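Local coordinates for protein serine protease pet (Escherichia coli, PDB 4OM9) that probably cleaves host proteins such as alpha-fodrin as the secreted serine-protease passenger domain of an autotransporter enterotoxin, at residues Q517-T528 against A619-K627. Numbering follows the deposited sequence.
Sequences QGHATDHAIFRT and AYIDLYSGK
The side-chain amide of Gln517 pairs with both backbone polar atoms of Tyr620 where strand 618-622 runs beside strand 514-520, which belongs to the beta-helix of this autotransporter passenger domain. OE1 of Gln517 accepts from Tyr620 N at 2.7 Å on an in-plane lone pair, and NE2 of Gln517 donates to Tyr620 O at 2.8 Å. A glutamine suits the place because its carboxamide presents an acceptor and a donor side by side, matching the N-H and C=O of one strand residue. Its second N-H turns back to Gly518 O (2.9 Å), so three bonds fix the rotation of the buried amide. OE1 also lies at the edge of the Tyr620 ring, whose plane is inclined 41° to the amide. Water 1 extends the pairing, accepting from Ala520 N and donating to Tyr620 O.

Apolar packing is slight: the small methyl CB of Ala520 meets CG2 of Ile621. Separately, a bend at chi3 (-101°) carries CE and NZ of Lys627 against CB and CG2 of Thr528, NZ also lying beside CD1 of Ile525, in van der Waals contacts.

A second polar group ties the turn at the end of strand 618-622 to His519 and to Asp522 in the loop after Ala520. Asp622 OD1 accepts from Tyr624 N in an Asx turn. Gly626, lacking a side chain, suits the positive phi of the following type II turn and its place near Asp522. His519 NE2 donates to Asp522 OD2 (3.0 Å) from above the carboxylate, and ND1 is hydrogen-bonded to Asp499; two carboxylates would favour an imidazolium. Serine is short enough to fit between: with OG anti to the backbone N (chi1 173°), Ser625 donates to Asp522 OD1 across a very short 2.5 Å, its OG 3.1 Å from His519 CE1 at the ring edge.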
loop_
_atom_site.group_PDB
_atom_site.type_symbol
_atom_site.label_atom_id
_atom_site.label_comp_id
_atom_site.label_asym_id
_atom_site.label_seq_id
_atom_site.Cartn_x
_atom_site.Cartn_y
_atom_site.Cartn_z
ATOM N N GLN A 517 6.727 -3.746 1.116
ATOM C CA GLN A 517 6.882 -2.297 1.144
ATOM C C GLN A 517 5.748 -1.621 0.411
ATOM O O GLN A 517 5.036 -2.268 -0.370
ATOM C CB GLN A 517 8.211 -1.874 0.507
ATOM C CG GLN A 517 8.271 -2.159 -0.997
ATOM C CD GLN A 517 9.349 -1.356 -1.722
ATOM O OE1 GLN A 517 10.547 -1.502 -1.452
ATOM N NE2 GLN A 517 8.918 -0.517 -2.673
ATOM N N GLY A 518 5.606 -0.313 0.633
ATOM C CA GLY A 518 4.670 0.484 -0.137
ATOM C C GLY A 518 5.141 0.705 -1.571
ATOM O O GLY A 518 6.217 0.256 -1.978
ATOM N N HIS A 519 4.340 1.420 -2.347
ATOM C CA HIS A 519 4.696 1.670 -3.737
ATOM C C HIS A 519 4.892 3.161 -3.983
ATOM O O HIS A 519 4.032 3.991 -3.642
ATOM C CB HIS A 519 3.626 1.091 -4.690
ATOM C CG HIS A 519 3.791 1.515 -6.120
ATOM N ND1 HIS A 519 4.802 1.033 -6.933
ATOM C CD2 HIS A 519 3.073 2.374 -6.887
ATOM C CE1 HIS A 519 4.703 1.589 -8.127
ATOM N NE2 HIS A 519 3.659 2.404 -8.126
ATOM N N ALA A 520 6.049 3.504 -4.540
ATOM C CA ALA A 520 6.341 4.896 -4.858
ATOM C C ALA A 520 5.427 5.297 -6.008
ATOM O O ALA A 520 5.370 4.611 -7.043
ATOM C CB ALA A 520 7.803 5.085 -5.231
ATOM N N THR A 521 4.679 6.374 -5.816
ATOM C CA THR A 521 3.683 6.768 -6.815
ATOM C C THR A 521 4.354 7.030 -8.157
ATOM O O THR A 521 5.367 7.684 -8.230
ATOM C CB THR A 521 2.893 7.974 -6.311
ATOM O OG1 THR A 521 2.073 7.537 -5.218
ATOM C CG2 THR A 521 2.003 8.579 -7.419
ATOM N N ASP A 522 3.829 6.446 -9.216
ATOM C CA ASP A 522 4.395 6.688 -10.548
ATOM C C ASP A 522 4.044 8.079 -11.078
ATOM O O ASP A 522 2.931 8.568 -10.883
ATOM C CB ASP A 522 3.912 5.635 -11.559
ATOM C CG ASP A 522 4.197 4.216 -11.111
ATOM O OD1 ASP A 522 5.388 3.860 -11.034
ATOM O OD2 ASP A 522 3.243 3.452 -10.855
ATOM N N HIS A 523 5.006 8.709 -11.738
ATOM C CA HIS A 523 4.767 9.961 -12.414
ATOM C C HIS A 523 5.155 9.813 -13.869
ATOM O O HIS A 523 5.855 8.865 -14.263
ATOM C CB HIS A 523 5.547 11.122 -11.764
ATOM C CG HIS A 523 5.166 11.381 -10.345
ATOM N ND1 HIS A 523 4.281 12.376 -9.974
ATOM C CD2 HIS A 523 5.506 10.744 -9.193
ATOM C CE1 HIS A 523 4.117 12.363 -8.669
ATOM N NE2 HIS A 523 4.845 11.375 -8.168
ATOM N N ALA A 524 4.672 10.756 -14.669
ATOM C CA ALA A 524 5.043 10.851 -16.062
ATOM C C ALA A 524 6.496 11.281 -16.147
ATOM O O ALA A 524 7.027 11.923 -15.230
ATOM C CB ALA A 524 4.142 11.856 -16.792
ATOM N N ILE A 525 7.138 10.931 -17.251
ATOM C CA ILE A 525 8.450 11.470 -17.549
ATOM C C ILE A 525 8.370 12.175 -18.893
ATOM O O ILE A 525 7.333 12.156 -19.543
ATOM C CB ILE A 525 9.520 10.378 -17.579
ATOM C CG1 ILE A 525 9.304 9.452 -18.782
ATOM C CG2 ILE A 525 9.520 9.585 -16.255
ATOM C CD1 ILE A 525 10.235 8.255 -18.777
ATOM N N PHE A 526 9.465 12.796 -19.303
ATOM C CA PHE A 526 9.493 13.541 -20.545
ATOM C C PHE A 526 9.913 12.656 -21.711
ATOM O O PHE A 526 9.500 12.895 -22.851
ATOM C CB PHE A 526 10.441 14.725 -20.426
ATOM C CG PHE A 526 10.214 15.563 -19.195
ATOM C CD1 PHE A 526 9.035 16.283 -19.037
ATOM C CD2 PHE A 526 11.189 15.651 -18.213
ATOM C CE1 PHE A 526 8.820 17.054 -17.921
ATOM C CE2 PHE A 526 10.984 16.418 -17.103
ATOM C CZ PHE A 526 9.794 17.122 -16.953
ATOM N N ARG A 527 10.724 11.631 -21.418
ATOM C CA ARG A 527 11.316 10.778 -22.454
ATOM C C ARG A 527 11.901 9.502 -21.834
ATOM O O ARG A 527 12.662 9.580 -20.867
ATOM C CB ARG A 527 12.400 11.558 -23.216
ATOM C CG ARG A 527 13.009 10.826 -24.408
ATOM C CD ARG A 527 14.136 11.639 -25.056
ATOM N NE ARG A 527 15.299 11.800 -24.180
ATOM C CZ ARG A 527 16.191 12.787 -24.278
ATOM N NH1 ARG A 527 16.062 13.722 -25.212
ATOM N NH2 ARG A 527 17.214 12.844 -23.437
ATOM N N THR A 528 11.559 8.329 -22.365
ATOM C CA THR A 528 12.015 7.109 -21.692
ATOM C C THR A 528 13.319 6.589 -22.294
ATOM O O THR A 528 14.106 5.995 -21.580
ATOM C CB THR A 528 10.921 5.974 -21.663
ATOM O OG1 THR A 528 11.482 4.712 -22.066
ATOM C CG2 THR A 528 9.751 6.283 -22.509
ATOM N N ALA A 619 14.361 0.632 0.566
ATOM C CA ALA A 619 13.163 0.499 -0.248
ATOM C C ALA A 619 13.557 0.349 -1.710
ATOM O O ALA A 619 14.653 0.742 -2.114
ATOM C CB ALA A 619 12.235 1.683 -0.040
ATOM N N TYR A 620 12.665 -0.252 -2.489
ATOM C CA TYR A 620 12.949 -0.547 -3.889
ATOM C C TYR A 620 11.993 0.177 -4.825
ATOM O O TYR A 620 10.804 0.299 -4.550
ATOM C CB TYR A 620 12.886 -2.059 -4.139
ATOM C CG TYR A 620 13.854 -2.833 -3.254
ATOM C CD1 TYR A 620 13.566 -3.051 -1.912
ATOM C CD2 TYR A 620 15.056 -3.329 -3.759
ATOM C CE1 TYR A 620 14.440 -3.736 -1.098
ATOM C CE2 TYR A 620 15.935 -4.019 -2.947
ATOM C CZ TYR A 620 15.614 -4.222 -1.619
ATOM O OH TYR A 620 16.455 -4.894 -0.784
ATOM N N ILE A 621 12.520 0.672 -5.931
ATOM C CA ILE A 621 11.654 1.228 -6.964
ATOM C C ILE A 621 12.017 0.628 -8.309
ATOM O O ILE A 621 13.133 0.108 -8.496
ATOM C CB ILE A 621 11.736 2.767 -7.044
ATOM C CG1 ILE A 621 13.126 3.219 -7.478
ATOM C CG2 ILE A 621 11.361 3.386 -5.718
ATOM C CD1 ILE A 621 13.244 4.741 -7.711
ATOM N N ASP A 622 11.060 0.724 -9.234
ATOM C CA ASP A 622 11.139 0.142 -10.562
ATOM C C ASP A 622 11.146 1.295 -11.551
ATOM O O ASP A 622 10.172 2.032 -11.652
ATOM C CB ASP A 622 9.946 -0.817 -10.770
ATOM C CG ASP A 622 9.830 -1.384 -12.207
ATOM O OD1 ASP A 622 10.763 -1.237 -13.027
ATOM O OD2 ASP A 622 8.783 -2.010 -12.489
ATOM N N LEU A 623 12.248 1.470 -12.266
ATOM C CA LEU A 623 12.334 2.520 -13.262
ATOM C C LEU A 623 11.337 2.365 -14.437
ATOM O O LEU A 623 11.161 3.298 -15.228
ATOM C CB LEU A 623 13.752 2.604 -13.799
ATOM C CG LEU A 623 14.767 3.081 -12.753
ATOM C CD1 LEU A 623 16.169 3.171 -13.346
ATOM C CD2 LEU A 623 14.337 4.429 -12.153
ATOM N N TYR A 624 10.684 1.210 -14.548
ATOM C CA TYR A 624 9.682 1.026 -15.586
ATOM C C TYR A 624 8.355 0.627 -14.996
ATOM O O TYR A 624 7.479 0.091 -15.697
ATOM C CB TYR A 624 10.115 -0.017 -16.600
ATOM C CG TYR A 624 11.362 0.335 -17.357
ATOM C CD1 TYR A 624 11.353 1.351 -18.308
ATOM C CD2 TYR A 624 12.549 -0.360 -17.141
ATOM C CE1 TYR A 624 12.495 1.675 -19.021
ATOM C CE2 TYR A 624 13.702 -0.035 -17.841
ATOM C CZ TYR A 624 13.666 0.982 -18.783
ATOM O OH TYR A 624 14.802 1.304 -19.493
ATOM N N SER A 625 8.207 0.889 -13.708
ATOM C CA SER A 625 6.921 0.772 -13.046
ATOM C C SER A 625 5.811 1.476 -13.857
ATOM O O SER A 625 5.971 2.623 -14.292
ATOM C CB SER A 625 7.027 1.373 -11.638
ATOM O OG SER A 625 5.765 1.431 -11.017
ATOM N N GLY A 626 4.698 0.788 -14.075
ATOM C CA GLY A 626 3.600 1.371 -14.809
ATOM C C GLY A 626 3.801 1.306 -16.307
ATOM O O GLY A 626 2.858 1.509 -17.057
ATOM N N LYS A 627 5.017 1.020 -16.760
ATOM C CA LYS A 627 5.247 0.807 -18.195
ATOM C C LYS A 627 6.146 -0.416 -18.442
ATOM O O LYS A 627 7.121 -0.355 -19.200
ATOM C CB LYS A 627 5.847 2.075 -18.834
ATOM C CG LYS A 627 7.065 2.639 -18.139
ATOM C CD LYS A 627 7.161 4.149 -18.347
ATOM C CE LYS A 627 8.174 4.516 -19.419
ATOM N NZ LYS A 627 8.190 6.003 -19.663
HETATM O O HOH W 1 8.038 1.104 -5.361
#